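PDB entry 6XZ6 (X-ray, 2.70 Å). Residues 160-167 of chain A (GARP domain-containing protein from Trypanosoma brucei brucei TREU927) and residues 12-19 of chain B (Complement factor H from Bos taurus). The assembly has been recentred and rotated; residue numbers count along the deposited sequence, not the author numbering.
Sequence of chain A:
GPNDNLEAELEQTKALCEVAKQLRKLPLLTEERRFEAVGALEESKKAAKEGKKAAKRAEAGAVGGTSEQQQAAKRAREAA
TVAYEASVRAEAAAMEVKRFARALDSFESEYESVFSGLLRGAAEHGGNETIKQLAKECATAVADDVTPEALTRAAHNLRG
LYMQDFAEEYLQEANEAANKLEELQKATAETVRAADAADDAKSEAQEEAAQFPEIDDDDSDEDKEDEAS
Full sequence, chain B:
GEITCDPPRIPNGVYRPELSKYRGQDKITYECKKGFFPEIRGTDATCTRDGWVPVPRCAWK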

ATOM      1  N   GLY A 160      -0.439 -20.661  -5.337  1.00 18.27           N
ATOM      2  CA  GLY A 160      -0.231 -22.097  -5.119  1.00 18.81           C
ATOM      3  C   GLY A 160      -1.528 -22.860  -4.963  1.00 22.29           C
ATOM      4  O   GLY A 160      -1.593 -24.049  -5.257  1.00 22.85           O
ATOM      5  N   LEU A 161      -2.581 -22.156  -4.537  1.00 19.13           N
ATOM      6  CA  LEU A 161      -3.936 -22.674  -4.333  1.00 17.68           C
ATOM      7  C   LEU A 161      -4.855 -22.515  -5.536  1.00 20.57           C
ATOM      8  O   LEU A 161      -5.770 -23.321  -5.691  1.00 21.81           O
ATOM      9  N   TYR A 162      -4.639 -21.467  -6.356  1.00 16.29           N
ATOM     10  CA  TYR A 162      -5.437 -21.104  -7.542  1.00 15.84           C
ATOM     11  C   TYR A 162      -4.618 -21.230  -8.821  1.00 22.58           C
ATOM     12  O   TYR A 162      -3.671 -20.473  -9.028  1.00 24.12           O
ATOM     13  N   MET A 163      -4.990 -22.153  -9.703  1.00 20.51           N
ATOM     14  CA  MET A 163      -4.323 -22.348 -11.011  1.00 22.13           C
ATOM     15  C   MET A 163      -4.705 -21.311 -12.060  1.00 23.92           C
ATOM     16  O   MET A 163      -4.025 -21.202 -13.078  1.00 23.43           O
ATOM     17  N   GLN A 164      -5.770 -20.531 -11.789  1.00 19.41           N
ATOM     18  CA  GLN A 164      -6.276 -19.475 -12.650  1.00 19.23           C
ATOM     19  C   GLN A 164      -5.216 -18.430 -12.873  1.00 24.34           C
ATOM     20  O   GLN A 164      -4.454 -18.132 -11.950  1.00 22.42           O
ATOM     21  N   ASP A 165      -5.164 -17.886 -14.112  1.00 22.87           N
ATOM     22  CA  ASP A 165      -4.206 -16.867 -14.527  1.00 22.01           C
ATOM     23  C   ASP A 165      -4.256 -15.641 -13.617  1.00 25.81           C
ATOM     24  O   ASP A 165      -3.223 -15.037 -13.360  1.00 26.03           O
ATOM     25  N   PHE A 166      -5.443 -15.285 -13.120  1.00 23.23           N
ATOM     26  CA  PHE A 166      -5.648 -14.144 -12.233  1.00 23.07           C
ATOM     27  C   PHE A 166      -4.734 -14.143 -11.010  1.00 25.61           C
ATOM     28  O   PHE A 166      -4.191 -13.100 -10.648  1.00 26.21           O
ATOM     29  N   ALA A 167      -4.613 -15.306 -10.350  1.00 20.59           N
ATOM     30  CA  ALA A 167      -3.773 -15.529  -9.174  1.00 18.20           C
ATOM     31  C   ALA A 167      -2.293 -15.363  -9.516  1.00 18.73           C
ATOM     32  O   ALA A 167      -1.549 -14.833  -8.702  1.00 19.95           O
TER
ATOM     33  N   ASN B  12     -10.474 -13.297 -18.449  1.00 30.43           N
ATOM     34  CA  ASN B  12     -10.606 -11.930 -17.898  1.00 30.25           C
ATOM     35  C   ASN B  12     -11.500 -11.853 -16.647  1.00 31.33           C
ATOM     36  O   ASN B  12     -11.997 -10.777 -16.293  1.00 30.95           O
ATOM     37  N   GLY B  13     -11.624 -12.998 -15.972  1.00 26.38           N
ATOM     38  CA  GLY B  13     -12.376 -13.168 -14.738  1.00 25.02           C
ATOM     39  C   GLY B  13     -11.754 -14.176 -13.796  1.00 26.75           C
ATOM     40  O   GLY B  13     -10.797 -14.864 -14.174  1.00 26.55           O
ATOM     41  N   VAL B  14     -12.300 -14.265 -12.560  1.00 21.71           N
ATOM     42  CA  VAL B  14     -11.889 -15.207 -11.493  1.00 19.41           C
ATOM     43  C   VAL B  14     -13.131 -15.870 -10.889  1.00 25.45           C
ATOM     44  O   VAL B  14     -14.031 -15.164 -10.442  1.00 28.08           O
ATOM     45  N   TYR B  15     -13.158 -17.201 -10.812  1.00 20.06           N
ATOM     46  CA  TYR B  15     -14.242 -17.950 -10.157  1.00 18.23           C
ATOM     47  C   TYR B  15     -13.728 -18.590  -8.876  1.00 22.97           C
ATOM     48  O   TYR B  15     -12.507 -18.675  -8.632  1.00 21.39           O
ATOM     49  N   ARG B  16     -14.682 -19.024  -8.057  1.00 20.59           N
ATOM     50  CA  ARG B  16     -14.468 -19.722  -6.805  1.00 20.03           C
ATOM     51  C   ARG B  16     -15.666 -20.671  -6.560  1.00 25.46           C
ATOM     52  O   ARG B  16     -16.780 -20.340  -6.981  1.00 25.92           O
ATOM     53  N   PRO B  17     -15.477 -21.851  -5.915  1.00 22.22           N
ATOM     54  CA  PRO B  17     -14.196 -22.434  -5.491  1.00 21.38           C
ATOM     55  C   PRO B  17     -13.493 -23.051  -6.725  1.00 23.63           C
ATOM     56  O   PRO B  17     -14.096 -23.209  -7.795  1.00 20.14           O
ATOM     57  N   GLU B  18     -12.218 -23.364  -6.579  1.00 20.76           N
ATOM     58  CA  GLU B  18     -11.476 -23.979  -7.652  1.00 19.70           C
ATOM     59  C   GLU B  18     -11.295 -25.481  -7.378  1.00 26.97           C
ATOM     60  O   GLU B  18     -10.517 -25.872  -6.502  1.00 28.76           O
ATOM     61  N   LEU B  19     -12.069 -26.314  -8.090  1.00 24.79           N
ATOM     62  CA  LEU B  19     -12.035 -27.781  -7.958  1.00 27.03           C
ATOM     63  C   LEU B  19     -11.818 -28.425  -9.314  1.00 34.41           C
ATOM     64  O   LEU B  19     -12.160 -27.819 -10.341  1.00 33.84           O
TER

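Packing between the trypanosomal GARP-domain chain and bovine factor H, in which a loop and a helical segment on chain A meet a strand and the non-strand residues that follow it on chain B. Q164(A), F166(A), V14(B) and E18(B) all direct their CA-to-CB bonds toward the partner, and together the two stretches bury 460 Å². Polar contacts centre on Q164(A) and E18(B). The side chain of Q164(A) (chi1 m, chi2 t) reaches the edge of the strand, and its amide reads the backbone of Y15(B) twice: N of Y15(B) donates to OE1 of Q164(A) at 3.0 Å, and NE2 of Q164(A) donates to O of Y15(B), also at 3.0 Å. This pairing uses both ends of the amide, as a neighbouring strand would use its NH and CO. NE2 of Q164(A) also donates to OE2 of E18(B) at 3.0 Å, so one amide nitrogen serves two acceptors. E18(B), extended with chi1 and chi2 both t, brings its carboxylate to the loop backbone, where N of M163(A) donates to OE1 of E18(B) at 2.8 Å; a weak bond runs from N of Q164(A) to OE2 of E18(B) at 3.5 Å. The carboxylate is thus held by two successive backbone amides just past the helix that ends before Y162(A).

Apolar and ring contacts adjoin this polar centre. F166(A) (chi1 t) receives V14(B), whose chi1 of -134° lies between wells: CG2 of V14(B) sits over one ring face, 3.5 Å from the centroid of the F166(A) ring and 11° off its normal, a CH-pi contact, while CG1 of V14(B) approaches CD1 of F166(A) at 3.3 Å. Y162(A) (chi1 m) leaves CA sideways; its CD2 lies 3.3 Å from OE2 of E18(B), and O of Y15(B) lies near the plane of its ring at the edge, 4.0 Å from CE2 of Y162(A). Y15(B) (chi1 p) also starts sideways, but its end comes nearer, with NE2 of Q164(A) over one face of its ring and CD1 of Y15(B) 3.2 Å from OE1 of Q164(A). M163(A) (chi1, chi2 and chi3 all m) leads its end away, though its CB remains 3.4 Å from OE1 of E18(B).

Waters extend the network. Water 1 donates to O of L161(A) at 3.1 Å and to OE1 of E18(B) at 2.9 Å. Water 3 accepts from N of F166(A) at 3.1 Å and donates to O of G13(B) at 3.1 Å, linking the backbone of F166(A) to the strand.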

ATOM      1  CB  LEU A 161      -4.562 -21.984  -3.095  1.00 15.94           C
ATOM      2  CG  LEU A 161      -3.879 -22.288  -1.759  1.00 18.22           C
ATOM      3  CD1 LEU A 161      -4.363 -21.359  -0.713  1.00 18.40           C
ATOM      4  CD2 LEU A 161      -4.097 -23.718  -1.310  1.00 12.20           C
ATOM      5  CB  TYR A 162      -5.944 -19.648  -7.393  1.00 15.64           C
ATOM      6  CG  TYR A 162      -7.124 -19.494  -6.453  1.00 17.49           C
ATOM      7  CD1 TYR A 162      -6.938 -19.362  -5.075  1.00 20.26           C
ATOM      8  CD2 TYR A 162      -8.421 -19.424  -6.941  1.00 17.33           C
ATOM      9  CE1 TYR A 162      -8.025 -19.186  -4.212  1.00 20.62           C
ATOM     10  CE2 TYR A 162      -9.513 -19.351  -6.086  1.00 16.88           C
ATOM     11  CZ  TYR A 162      -9.315 -19.196  -4.728  1.00 24.54           C
ATOM     12  OH  TYR A 162     -10.406 -19.038  -3.913  1.00 24.57           O
ATOM     13  CB  MET A 163      -4.539 -23.766 -11.553  1.00 26.59           C
ATOM     14  CG  MET A 163      -3.860 -24.848 -10.672  1.00 33.02           C
ATOM     15  SD  MET A 163      -2.153 -24.553 -10.049  1.00 38.64           S
ATOM     16  CE  MET A 163      -1.224 -24.567 -11.566  1.00 36.57           C
ATOM     17  CB  GLN A 164      -7.511 -18.825 -12.036  1.00 19.15           C
ATOM     18  CG  GLN A 164      -8.759 -19.651 -12.181  1.00  8.53           C
ATOM     19  CD  GLN A 164      -9.874 -18.973 -11.473  1.00 20.62           C
ATOM     20  OE1 GLN A 164     -10.604 -18.189 -12.088  1.00 18.65           O
ATOM     21  NE2 GLN A 164     -10.021 -19.248 -10.163  1.00  9.90           N
ATOM     22  CB  ASP A 165      -4.457 -16.472 -15.992  1.00 24.97           C
ATOM     23  CG  ASP A 165      -3.707 -17.294 -17.040  1.00 37.21           C
ATOM     24  OD1 ASP A 165      -2.839 -18.122 -16.644  1.00 37.11           O
ATOM     25  OD2 ASP A 165      -3.973 -17.092 -18.275  1.00 39.87           O
ATOM     26  CB  PHE A 166      -7.118 -14.062 -11.801  1.00 25.45           C
ATOM     27  CG  PHE A 166      -7.379 -12.977 -10.780  1.00 26.18           C
ATOM     28  CD1 PHE A 166      -7.422 -13.274  -9.420  1.00 26.12           C
ATOM     29  CD2 PHE A 166      -7.548 -11.652 -11.177  1.00 29.15           C
ATOM     30  CE1 PHE A 166      -7.660 -12.272  -8.476  1.00 26.00           C
ATOM     31  CE2 PHE A 166      -7.777 -10.652 -10.230  1.00 31.25           C
ATOM     32  CZ  PHE A 166      -7.819 -10.970  -8.883  1.00 27.39           C
ATOM     33  CB  ALA A 167      -4.044 -16.905  -8.621  1.00 19.37           C
TER
ATOM     34  CB  ASN B  12     -11.045 -10.918 -18.971  1.00 30.39           C
ATOM     35  CG  ASN B  12     -10.140 -10.908 -20.182  1.00 40.25           C
ATOM     36  OD1 ASN B  12      -8.934 -10.662 -20.108  1.00 42.46           O
ATOM     37  ND2 ASN B  12     -10.700 -11.181 -21.325  1.00 26.50           N
ATOM     38  CB  VAL B  14     -11.073 -14.603 -10.306  1.00 20.43           C
ATOM     39  CG1 VAL B  14      -9.859 -15.425  -9.929  1.00 19.74           C
ATOM     40  CG2 VAL B  14     -10.862 -13.103 -10.343  1.00 20.00           C
ATOM     41  CB  TYR B  15     -14.876 -19.014 -11.074  1.00 17.51           C
ATOM     42  CG  TYR B  15     -13.957 -20.150 -11.462  1.00 17.40           C
ATOM     43  CD1 TYR B  15     -13.115 -20.052 -12.573  1.00 19.77           C
ATOM     44  CD2 TYR B  15     -13.955 -21.344 -10.753  1.00 17.35           C
ATOM     45  CE1 TYR B  15     -12.256 -21.097 -12.925  1.00 19.44           C
ATOM     46  CE2 TYR B  15     -13.103 -22.393 -11.100  1.00 17.41           C
ATOM     47  CZ  TYR B  15     -12.259 -22.264 -12.188  1.00 21.64           C
ATOM     48  OH  TYR B  15     -11.427 -23.289 -12.542  1.00 24.69           O
ATOM     49  CB  ARG B  16     -14.215 -18.738  -5.643  1.00 18.63           C
ATOM     50  CG  ARG B  16     -15.369 -17.797  -5.261  1.00 14.10           C
ATOM     51  CD  ARG B  16     -15.913 -18.159  -3.871  1.00 14.60           C
ATOM     52  NE  ARG B  16     -17.059 -19.071  -3.976  1.00 18.65           N
ATOM     53  CZ  ARG B  16     -17.273 -20.117  -3.192  1.00 43.76           C
ATOM     54  NH1 ARG B  16     -18.329 -20.902  -3.399  1.00 31.60           N
ATOM     55  NH2 ARG B  16     -16.439 -20.385  -2.190  1.00 46.01           N
ATOM     56  CB  PRO B  17     -14.622 -23.475  -4.455  1.00 24.81           C
ATOM     57  CG  PRO B  17     -15.946 -23.953  -4.938  1.00 30.95           C
ATOM     58  CD  PRO B  17     -16.587 -22.795  -5.692  1.00 25.61           C
ATOM     59  CB  GLU B  18     -10.147 -23.261  -7.847  1.00 19.87           C
ATOM     60  CG  GLU B  18      -9.692 -23.363  -9.273  1.00 23.63           C
ATOM     61  CD  GLU B  18      -8.327 -22.789  -9.481  1.00 33.67           C
ATOM     62  OE1 GLU B  18      -7.367 -23.584  -9.597  1.00 38.02           O
ATOM     63  OE2 GLU B  18      -8.220 -21.544  -9.523  1.00 23.81           O
ATOM     64  CB  LEU B  19     -13.341 -28.325  -7.343  1.00 28.54           C
ATOM     65  CG  LEU B  19     -13.947 -27.605  -6.139  1.00 32.95           C
ATOM     66  CD1 LEU B  19     -15.311 -28.144  -5.852  1.00 34.89           C
ATOM     67  CD2 LEU B  19     -13.037 -27.682  -4.902  1.00 35.95           C
TER
HETATM   68  O   HOH W   1      -6.723 -25.603  -7.633  1.00 39.61           O
HETATM   69  O   HOH W   2     -10.428 -17.584 -14.640  1.00 29.95           O
HETATM   70  O   HOH W   3      -8.014 -16.122 -14.583  1.00 25.09           O